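Local coordinates for periplasmic His/Glu/Gln/Arg/opine family-binding protein (Silicibacter pomeroyi, PDB 3I6V), which binds lysine in the cleft between its two lobes and probably serves as the periplasmic receptor of an amino-acid ABC transporter, at residues F84-Y88 with I199-K203; N87-T92 with D219-Y223; D104-A110 with E145-F150; I116-Y120 with V174-G178. All coordinates share one frame; numbering follows the deposited sequence.

Contact 1. Residues F84-Y88 with I199-K203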
# COMPACT_ATOMS: atom_id res chain seq x y z
N PHE A 84 9.18 11.08 3.76
CA PHE A 84 7.73 10.80 3.84
C PHE A 84 6.96 11.97 4.46
O PHE A 84 7.50 12.69 5.31
CB PHE A 84 7.48 9.57 4.71
CG PHE A 84 7.87 8.26 4.06
CD1 PHE A 84 9.10 7.68 4.35
CD2 PHE A 84 6.98 7.60 3.20
CE1 PHE A 84 9.48 6.46 3.77
CE2 PHE A 84 7.32 6.36 2.62
CZ PHE A 84 8.57 5.79 2.90
N THR A 85 5.71 12.17 4.03
CA THR A 85 4.74 12.96 4.81
C THR A 85 4.41 12.19 6.07
O THR A 85 4.84 11.05 6.23
CB THR A 85 3.39 13.17 4.01
OG1 THR A 85 2.75 11.89 3.78
CG2 THR A 85 3.63 13.86 2.70
N GLN A 86 3.61 12.78 6.96
CA GLN A 86 2.96 12.04 8.01
C GLN A 86 2.09 10.93 7.38
O GLN A 86 1.76 11.00 6.19
CB GLN A 86 2.04 12.99 8.80
CG GLN A 86 0.89 13.55 7.92
CD GLN A 86 0.12 14.62 8.66
OE1 GLN A 86 -0.56 14.36 9.66
NE2 GLN A 86 0.25 15.84 8.20
N ASN A 87 1.69 9.94 8.18
CA ASN A 87 0.82 8.91 7.63
C ASN A 87 -0.59 9.47 7.24
O ASN A 87 -1.03 10.51 7.76
CB ASN A 87 0.78 7.63 8.49
CG ASN A 87 0.23 7.83 9.94
OD1 ASN A 87 -0.67 8.64 10.22
ND2 ASN A 87 0.76 7.03 10.84
N TYR A 88 -1.23 8.83 6.27
CA TYR A 88 -2.59 9.20 5.92
C TYR A 88 -3.56 8.04 6.11
O TYR A 88 -4.78 8.21 5.99
CB TYR A 88 -2.67 9.85 4.55
CG TYR A 88 -2.13 9.00 3.43
CD1 TYR A 88 -0.87 9.26 2.87
CD2 TYR A 88 -2.88 7.93 2.93
CE1 TYR A 88 -0.36 8.46 1.81
CE2 TYR A 88 -2.39 7.12 1.89
CZ TYR A 88 -1.16 7.40 1.33
OH TYR A 88 -0.68 6.59 0.32
N ILE A 199 -2.82 17.18 4.47
CA ILE A 199 -3.20 16.02 5.25
C ILE A 199 -3.70 16.41 6.65
O ILE A 199 -4.72 15.89 7.12
CB ILE A 199 -2.03 14.99 5.36
CG1 ILE A 199 -1.70 14.40 3.98
CG2 ILE A 199 -2.39 13.87 6.34
CD1 ILE A 199 -0.34 13.69 3.89
N THR A 200 -2.96 17.30 7.33
CA THR A 200 -3.35 17.75 8.67
C THR A 200 -4.78 18.36 8.67
O THR A 200 -5.59 18.00 9.51
CB THR A 200 -2.32 18.75 9.22
OG1 THR A 200 -1.10 18.05 9.44
CG2 THR A 200 -2.80 19.38 10.57
N SER A 201 -5.06 19.23 7.72
CA SER A 201 -6.41 19.82 7.52
C SER A 201 -7.51 18.75 7.34
O SER A 201 -8.61 18.91 7.88
CB SER A 201 -6.39 20.80 6.34
OG SER A 201 -6.52 20.10 5.08
N MET A 202 -7.22 17.65 6.65
CA MET A 202 -8.23 16.58 6.48
C MET A 202 -8.41 15.76 7.76
O MET A 202 -9.49 15.18 8.01
CB MET A 202 -7.87 15.64 5.31
CG MET A 202 -7.90 16.31 3.94
SD MET A 202 -7.65 15.20 2.52
CE MET A 202 -8.99 14.11 2.81
N LYS A 203 -7.35 15.67 8.57
CA LYS A 203 -7.44 15.02 9.87
C LYS A 203 -8.27 15.89 10.83
O LYS A 203 -9.09 15.37 11.56
CB LYS A 203 -6.04 14.70 10.47
CG LYS A 203 -5.28 13.57 9.72
CD LYS A 203 -3.96 13.19 10.38
CE LYS A 203 -3.15 12.20 9.50
NZ LYS A 203 -1.76 11.91 10.08
O HOH W 1 -1.23 15.96 11.70

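Contact 2. Residues N87-T92 with D219-Y223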
# COMPACT_ATOMS: atom_id res chain seq x y z
N ASN A 87 1.69 9.94 8.18
CA ASN A 87 0.82 8.91 7.63
C ASN A 87 -0.59 9.47 7.24
O ASN A 87 -1.03 10.51 7.76
CB ASN A 87 0.78 7.63 8.49
CG ASN A 87 0.23 7.83 9.94
OD1 ASN A 87 -0.67 8.64 10.22
ND2 ASN A 87 0.76 7.03 10.84
N TYR A 88 -1.23 8.83 6.27
CA TYR A 88 -2.59 9.20 5.92
C TYR A 88 -3.56 8.04 6.11
O TYR A 88 -4.78 8.21 5.99
CB TYR A 88 -2.67 9.85 4.55
CG TYR A 88 -2.13 9.00 3.43
CD1 TYR A 88 -0.87 9.26 2.87
CD2 TYR A 88 -2.88 7.93 2.93
CE1 TYR A 88 -0.36 8.46 1.81
CE2 TYR A 88 -2.39 7.12 1.89
CZ TYR A 88 -1.16 7.40 1.33
OH TYR A 88 -0.68 6.59 0.32
N ILE A 89 -3.02 6.87 6.43
CA ILE A 89 -3.78 5.80 7.05
C ILE A 89 -2.97 5.37 8.28
O ILE A 89 -1.74 5.29 8.19
CB ILE A 89 -3.99 4.59 6.10
CG1 ILE A 89 -4.48 5.05 4.71
CG2 ILE A 89 -4.96 3.51 6.74
CD1 ILE A 89 -4.60 3.88 3.70
N PRO A 90 -3.65 5.12 9.43
CA PRO A 90 -2.97 4.61 10.60
C PRO A 90 -2.32 3.25 10.32
O PRO A 90 -2.75 2.55 9.38
CB PRO A 90 -4.10 4.49 11.68
CG PRO A 90 -5.13 5.55 11.22
CD PRO A 90 -5.08 5.42 9.69
N PRO A 91 -1.29 2.89 11.12
CA PRO A 91 -0.64 1.59 10.92
C PRO A 91 -1.71 0.50 10.94
O PRO A 91 -2.57 0.51 11.82
CB PRO A 91 0.30 1.46 12.13
CG PRO A 91 0.52 2.89 12.62
CD PRO A 91 -0.75 3.62 12.29
N THR A 92 -1.71 -0.38 9.94
CA THR A 92 -2.63 -1.55 10.00
C THR A 92 -1.86 -2.88 9.87
O THR A 92 -0.71 -2.90 9.43
CB THR A 92 -3.81 -1.45 9.00
OG1 THR A 92 -3.30 -1.23 7.68
CG2 THR A 92 -4.78 -0.28 9.37
N ASP A 219 -15.41 -0.38 10.18
CA ASP A 219 -14.54 -0.79 11.28
C ASP A 219 -13.06 -0.45 11.10
O ASP A 219 -12.25 -0.77 11.97
CB ASP A 219 -14.72 -2.28 11.59
CG ASP A 219 -16.00 -2.56 12.37
OD1 ASP A 219 -16.38 -1.73 13.24
OD2 ASP A 219 -16.63 -3.62 12.11
N ALA A 220 -12.73 0.19 9.98
CA ALA A 220 -11.34 0.61 9.70
C ALA A 220 -10.76 1.52 10.79
O ALA A 220 -11.47 2.35 11.38
CB ALA A 220 -11.25 1.29 8.34
N ALA A 221 -9.47 1.35 11.07
CA ALA A 221 -8.77 2.23 11.99
C ALA A 221 -8.76 3.66 11.46
O ALA A 221 -8.43 3.91 10.29
CB ALA A 221 -7.34 1.70 12.23
N VAL A 222 -9.16 4.61 12.31
CA VAL A 222 -9.20 6.02 11.92
C VAL A 222 -8.42 6.89 12.90
O VAL A 222 -7.88 6.39 13.86
CB VAL A 222 -10.64 6.51 11.77
CG1 VAL A 222 -11.27 5.89 10.53
CG2 VAL A 222 -11.46 6.20 13.05
N TYR A 223 -8.35 8.19 12.65
CA TYR A 223 -7.55 9.08 13.50
C TYR A 223 -8.27 9.60 14.78
O TYR A 223 -9.36 10.13 14.67
CB TYR A 223 -7.02 10.22 12.65
CG TYR A 223 -5.96 9.73 11.66
CD1 TYR A 223 -6.28 9.47 10.32
CD2 TYR A 223 -4.66 9.46 12.09
CE1 TYR A 223 -5.31 9.00 9.41
CE2 TYR A 223 -3.66 8.98 11.20
CZ TYR A 223 -4.00 8.76 9.87
OH TYR A 223 -3.02 8.31 9.02

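Contact 3. Residues D104-A110 with E145-F150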
# COMPACT_ATOMS: atom_id res chain seq x y z
N ASP A 104 1.17 -24.64 6.29
CA ASP A 104 2.46 -24.51 6.94
C ASP A 104 3.06 -23.10 6.72
O ASP A 104 3.69 -22.81 5.69
CB ASP A 104 3.40 -25.59 6.40
CG ASP A 104 4.78 -25.53 7.01
OD1 ASP A 104 4.96 -24.85 8.05
OD2 ASP A 104 5.69 -26.14 6.43
N LEU A 105 2.89 -22.24 7.73
CA LEU A 105 3.41 -20.87 7.71
C LEU A 105 4.92 -20.78 7.82
O LEU A 105 5.48 -19.69 7.76
CB LEU A 105 2.75 -20.02 8.81
CG LEU A 105 1.23 -19.98 8.84
CD1 LEU A 105 0.73 -18.90 9.82
CD2 LEU A 105 0.63 -19.79 7.42
N SER A 106 5.60 -21.91 8.01
CA SER A 106 7.05 -21.93 7.99
C SER A 106 7.53 -22.57 6.69
O SER A 106 8.70 -22.79 6.49
CB SER A 106 7.61 -22.66 9.23
OG SER A 106 7.37 -21.91 10.41
N GLY A 107 6.59 -22.84 5.78
CA GLY A 107 6.95 -23.38 4.46
C GLY A 107 7.31 -22.27 3.49
O GLY A 107 8.14 -21.37 3.79
N ILE A 108 6.71 -22.34 2.30
CA ILE A 108 6.97 -21.36 1.24
C ILE A 108 5.95 -20.25 1.36
O ILE A 108 4.74 -20.48 1.21
CB ILE A 108 6.92 -22.01 -0.17
CG1 ILE A 108 8.13 -22.95 -0.34
CG2 ILE A 108 6.93 -20.94 -1.23
CD1 ILE A 108 7.94 -24.03 -1.40
N VAL A 109 6.43 -19.03 1.65
CA VAL A 109 5.52 -17.91 1.83
C VAL A 109 5.76 -16.88 0.73
O VAL A 109 6.89 -16.47 0.50
CB VAL A 109 5.54 -17.32 3.27
CG1 VAL A 109 4.51 -16.19 3.41
CG2 VAL A 109 5.20 -18.39 4.32
N ALA A 110 4.70 -16.56 -0.00
CA ALA A 110 4.74 -15.56 -1.06
C ALA A 110 4.62 -14.15 -0.44
O ALA A 110 3.86 -13.93 0.49
CB ALA A 110 3.59 -15.78 -2.06
N GLU A 145 1.67 -23.12 -5.65
CA GLU A 145 3.11 -22.85 -5.68
C GLU A 145 3.64 -22.36 -4.31
O GLU A 145 4.82 -22.51 -4.01
CB GLU A 145 3.48 -21.86 -6.80
CG GLU A 145 4.89 -21.23 -6.59
CD GLU A 145 5.30 -20.14 -7.61
OE1 GLU A 145 4.49 -19.75 -8.49
OE2 GLU A 145 6.45 -19.67 -7.50
N ALA A 146 2.77 -21.81 -3.48
CA ALA A 146 3.18 -21.34 -2.17
C ALA A 146 2.17 -21.77 -1.12
O ALA A 146 0.96 -21.80 -1.37
CB ALA A 146 3.35 -19.80 -2.17
N ASP A 147 2.68 -22.07 0.07
CA ASP A 147 1.86 -22.45 1.24
C ASP A 147 0.93 -21.35 1.77
O ASP A 147 -0.17 -21.62 2.28
CB ASP A 147 2.79 -22.96 2.36
CG ASP A 147 3.50 -24.26 1.96
OD1 ASP A 147 4.75 -24.29 1.79
OD2 ASP A 147 2.77 -25.26 1.76
N ALA A 148 1.38 -20.10 1.67
CA ALA A 148 0.57 -18.97 2.10
C ALA A 148 1.14 -17.68 1.52
O ALA A 148 2.24 -17.67 0.97
CB ALA A 148 0.51 -18.89 3.64
N VAL A 149 0.39 -16.61 1.65
CA VAL A 149 0.86 -15.28 1.27
C VAL A 149 0.83 -14.44 2.54
O VAL A 149 -0.11 -14.55 3.34
CB VAL A 149 -0.03 -14.63 0.16
CG1 VAL A 149 -1.51 -14.68 0.57
CG2 VAL A 149 0.41 -13.18 -0.10
N PHE A 150 1.85 -13.59 2.71
CA PHE A 150 1.88 -12.63 3.82
C PHE A 150 1.82 -11.23 3.23
O PHE A 150 2.69 -10.85 2.45
CB PHE A 150 3.18 -12.85 4.62
CG PHE A 150 3.29 -12.02 5.88
CD1 PHE A 150 2.38 -12.21 6.94
CD2 PHE A 150 4.32 -11.09 6.02
CE1 PHE A 150 2.50 -11.45 8.12
CE2 PHE A 150 4.47 -10.33 7.18
CZ PHE A 150 3.56 -10.51 8.24

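Contact 4. Residues I116-Y120 with V174-G178. With LYS (lysine), chain B.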
# COMPACT_ATOMS: atom_id res chain seq x y z
N ILE A 116 7.63 -4.43 3.27
CA ILE A 116 7.96 -4.76 4.66
C ILE A 116 7.59 -6.21 4.91
O ILE A 116 8.23 -6.89 5.72
CB ILE A 116 7.30 -3.80 5.65
CG1 ILE A 116 5.77 -3.86 5.54
CG2 ILE A 116 7.80 -2.37 5.37
CD1 ILE A 116 5.03 -2.80 6.33
N GLN A 117 6.57 -6.69 4.19
CA GLN A 117 6.11 -8.09 4.35
C GLN A 117 7.16 -9.05 3.84
O GLN A 117 7.51 -10.03 4.53
CB GLN A 117 4.73 -8.33 3.69
CG GLN A 117 3.57 -7.70 4.48
CD GLN A 117 3.39 -6.22 4.15
OE1 GLN A 117 4.03 -5.71 3.23
NE2 GLN A 117 2.51 -5.52 4.90
N ALA A 118 7.72 -8.77 2.67
CA ALA A 118 8.86 -9.55 2.20
C ALA A 118 10.03 -9.50 3.20
O ALA A 118 10.64 -10.52 3.46
CB ALA A 118 9.34 -9.08 0.82
N GLY A 119 10.36 -8.33 3.72
CA GLY A 119 11.44 -8.22 4.74
C GLY A 119 11.21 -9.10 5.98
O GLY A 119 12.12 -9.76 6.47
N TYR A 120 9.97 -9.12 6.46
CA TYR A 120 9.59 -9.89 7.65
C TYR A 120 9.72 -11.37 7.36
O TYR A 120 10.26 -12.12 8.18
CB TYR A 120 8.14 -9.54 8.03
CG TYR A 120 7.59 -10.34 9.20
CD1 TYR A 120 7.67 -9.85 10.50
CD2 TYR A 120 6.96 -11.57 9.00
CE1 TYR A 120 7.15 -10.59 11.60
CE2 TYR A 120 6.43 -12.32 10.07
CZ TYR A 120 6.53 -11.83 11.36
OH TYR A 120 6.00 -12.58 12.42
N VAL A 174 0.19 -9.43 12.32
CA VAL A 174 1.52 -8.92 12.70
C VAL A 174 1.55 -7.41 12.41
O VAL A 174 1.28 -6.98 11.28
CB VAL A 174 2.66 -9.62 11.90
CG1 VAL A 174 4.05 -9.14 12.36
CG2 VAL A 174 2.55 -11.15 11.99
N PRO A 175 1.88 -6.59 13.43
CA PRO A 175 1.97 -5.14 13.13
C PRO A 175 3.29 -4.83 12.43
O PRO A 175 4.34 -5.23 12.90
CB PRO A 175 1.90 -4.48 14.53
CG PRO A 175 1.55 -5.61 15.50
CD PRO A 175 2.12 -6.87 14.85
N LEU A 176 3.25 -4.14 11.28
CA LEU A 176 4.49 -3.80 10.58
C LEU A 176 4.40 -2.42 10.02
O LEU A 176 3.38 -2.09 9.39
CB LEU A 176 4.77 -4.79 9.42
CG LEU A 176 5.30 -6.18 9.70
CD1 LEU A 176 5.42 -7.00 8.37
CD2 LEU A 176 6.69 -6.12 10.43
N GLY A 177 5.44 -1.60 10.25
CA GLY A 177 5.59 -0.34 9.51
C GLY A 177 4.87 0.83 10.16
O GLY A 177 4.07 0.65 11.08
N GLY A 178 5.14 2.04 9.66
CA GLY A 178 4.69 3.26 10.32
C GLY A 178 3.38 3.88 9.83
O GLY A 178 3.16 5.07 10.02
N LYS B . 2.62 -1.22 3.11
CA LYS B . 3.56 -2.31 2.67
C LYS B . 4.92 -1.75 2.35
O LYS B . 5.07 -0.52 2.31
CB LYS B . 2.99 -3.07 1.45
CG LYS B . 2.90 -2.24 0.16
CD LYS B . 2.24 -3.10 -0.97
CE LYS B . 2.19 -2.35 -2.36
NZ LYS B . 1.42 -3.20 -3.40
OXT LYS B . 5.89 -2.52 2.09

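Contact 1. Residues F84-Y88 with I199-K203
Gln86 reaches from a corner in strand 83-89 to helix 189-204, where Ile199, Thr200 and Lys203 receive it. The strand belongs to the first lobe of this two-lobed periplasmic binding fold and runs on toward the crossing into the second lobe. From CB, the side chain leaves with CG between the backbone N and the carbonyl carbon (chi1 64°), which swings the extended remainder toward the helix. CG and then CD slide over the Ile199 methyl, with Gln86 CD 3.5 Å from Ile199 CG2. The amide at the tip splits its work. On one branch, Gln86 NE2 donates to Thr200 OG1 at 2.9 Å, the partner lying in the amide plane and the N-H...O angle almost straight at 178°; Thr200 OG1 is also bonded to Asp196 O one turn earlier in the helix. On the other, Gln86 OE1 accepts from Lys203 NZ at 2.8 Å, and a water donates to the same OE1 at 2.7 Å while also touching Thr200 OG1. Gln86 and Lys203 run roughly antiparallel, and Thr200 OG1 on NE2 together with Lys203 NZ on OE1 fixes the amide's rotation from both branches. Lys203, fully extended, has a further acceptor: its NZ donates to Asn87 O at 2.8 Å. A weak third bond, NZ to Asn87 OD1, is secondary for that amide oxygen, whose stronger partner is Tyr223. Beneath this polar row, Ile199 lies against the strand and also touches Leu38 of helix 30-42; its CD1 stops 3.6 Å from Thr85 OG1.

Contact 2. Residues N87-T92 with D219-Y223
Pro90 sets its CG over one face of the Tyr223 ring, above the centre, 3.7 Å from the centroid and only 14° off the ring normal, a CH-pi contact. Neighbouring Pro90 CD leans toward the hydroxyl end, 3.5 Å from Tyr223 CZ. Lys203 CE packs on the opposite face of the ring, and its ammonium group makes a cation-pi contact there, so proline and lysine enclose the ring between them. Around the rim, polar groups take over. Asn87 OD1 lies in the ring plane beside CE2, and Tyr88 O approaches the CE1 edge. The hydroxyl Tyr223 OH donates to Asn87 OD1 at 2.7 Å, but it comes from above the amide, 50° out of the carbonyl plane, and the amide and ring planes are turned 38° from each other. The other branch of that amide, ND2, goes to Gly178 O. All this happens at the end of strand 83-89, where the chain heads into the second lobe, one of the inter-lobe crossings of the two-lobed binding-protein fold; the last modelled residues, after helix 207-216, run back along it. Tyr223 gets there with CG anti to its carbonyl carbon and beside the backbone N, while its own N is bonded to Asn209 OD1 of that helix. Away from the ring the contact thins to apolar touches: Pro90 CB meets Ala221 CB at 4.3 Å, and the same alanine methyl faces Thr92 CG2 at 4.3 Å.

Contact 3. Residues D104-A110 with E145-F150
Asp147 OD1 takes the backbone N-H of Ile108 at 2.8 Å, in a bond that is almost straight (174°) and uses the anti lone pair, the one facing away from OD2. With CG beside its own backbone N (chi1 -65°), the aspartate carries its carboxylate to the start of strand 108-112. Just past this bond the backbones pair poorly: Ile108 O accepts only weak bonds from the N-H groups of Asp147 and Ala148. Two residues on, the ladder becomes regular. Ala110 N donates to Ala148 O at 2.9 Å in the carbonyl plane, and Phe150 N donates to Ala110 O at 3.0 Å, nearly along the C=O axis, giving a parallel register of Val109 with Ala148 and Ala110 with Val149. Side chains alternate between the faces. On the face of Val109 and Ala148, Leu105 CD2 reaches back from the preceding turn to within 3.9 Å of Ala148 CB, and Val109 also packs on Ile121 of helix 116-123. On the other face, Ala110 CB meets Ala146 CB at 4.0 Å, while Val149 turns to helix 134-142. The turn that leads in, Asp104 to Gly107, is type I, and Asp104 OD1 accepts from Ser106 N at 3.0 Å to make an Asx turn. Strand 108-112 lies between 127-131 and 148-152, all parallel and joined through helices 116-123 and 134-142: the beta-alpha-beta crossover pattern of an alpha/beta lobe in a periplasmic binding protein.

Contact 4. Residues I116-Y120 with V174-G178
Leu176 wedges between Ile116 and Tyr120, one turn apart on helix 116-123, and here the contact is tight. Leu176 CD1 rests 3.7 Å from Tyr120 CB, while Leu176 CB meets Ile116 CD1 at 3.7 Å. Farther out, Val174 CG1 approaches Tyr120 CE1 at 3.5 Å, obliquely to the ring; the tyrosine points its ring that way because CG is anti to the backbone N (chi1 176°). The ring also stacks with Phe150 of strand 148-152. Toward Gly177 the packing thins: Ile116 CD1 only brushes Gly177 CA at 4.1 Å, and the exposed glycine leads out to the crossing between lobes. The helix starts at the lysine site. Ile116 N donates to OXT of the bound lysine at 2.8 Å and 158°, while Gln117 OE1 lies 3.3 Å from lysine CB and Gln117 NE2 is bonded to Ser94 OG. Across the two segments themselves there is no hydrogen bond: the contact is apolar, while the N-H of Ile116 at the helix start goes to the ligand carboxylate, whose charge the helix N terminus would probably help to stabilise.

Overall arrangement
From the N terminus, strand 83-89 and the chain after it supply the first halves of contacts 1 and 2, which share Asn87 and Tyr88. Both loops close late, at helix 189-204 and at the C-terminal tail, and Lys203 packs on Tyr223 between them. Nested inside are contacts 3 and 4, whose segments alternate along the chain, so they cross; strand 108-112 runs almost directly into helix 116-123, and Phe150 touches both Tyr120 and Leu176. Contacts 3 and 4 tie together parts of the second lobe, and contacts 1 and 2 join the returning chain to the first lobe and the crossing. Asn87 and Gly178, probably hydrogen-bonded, bring the two inter-lobe crossings together, with the lysine pocket nearby.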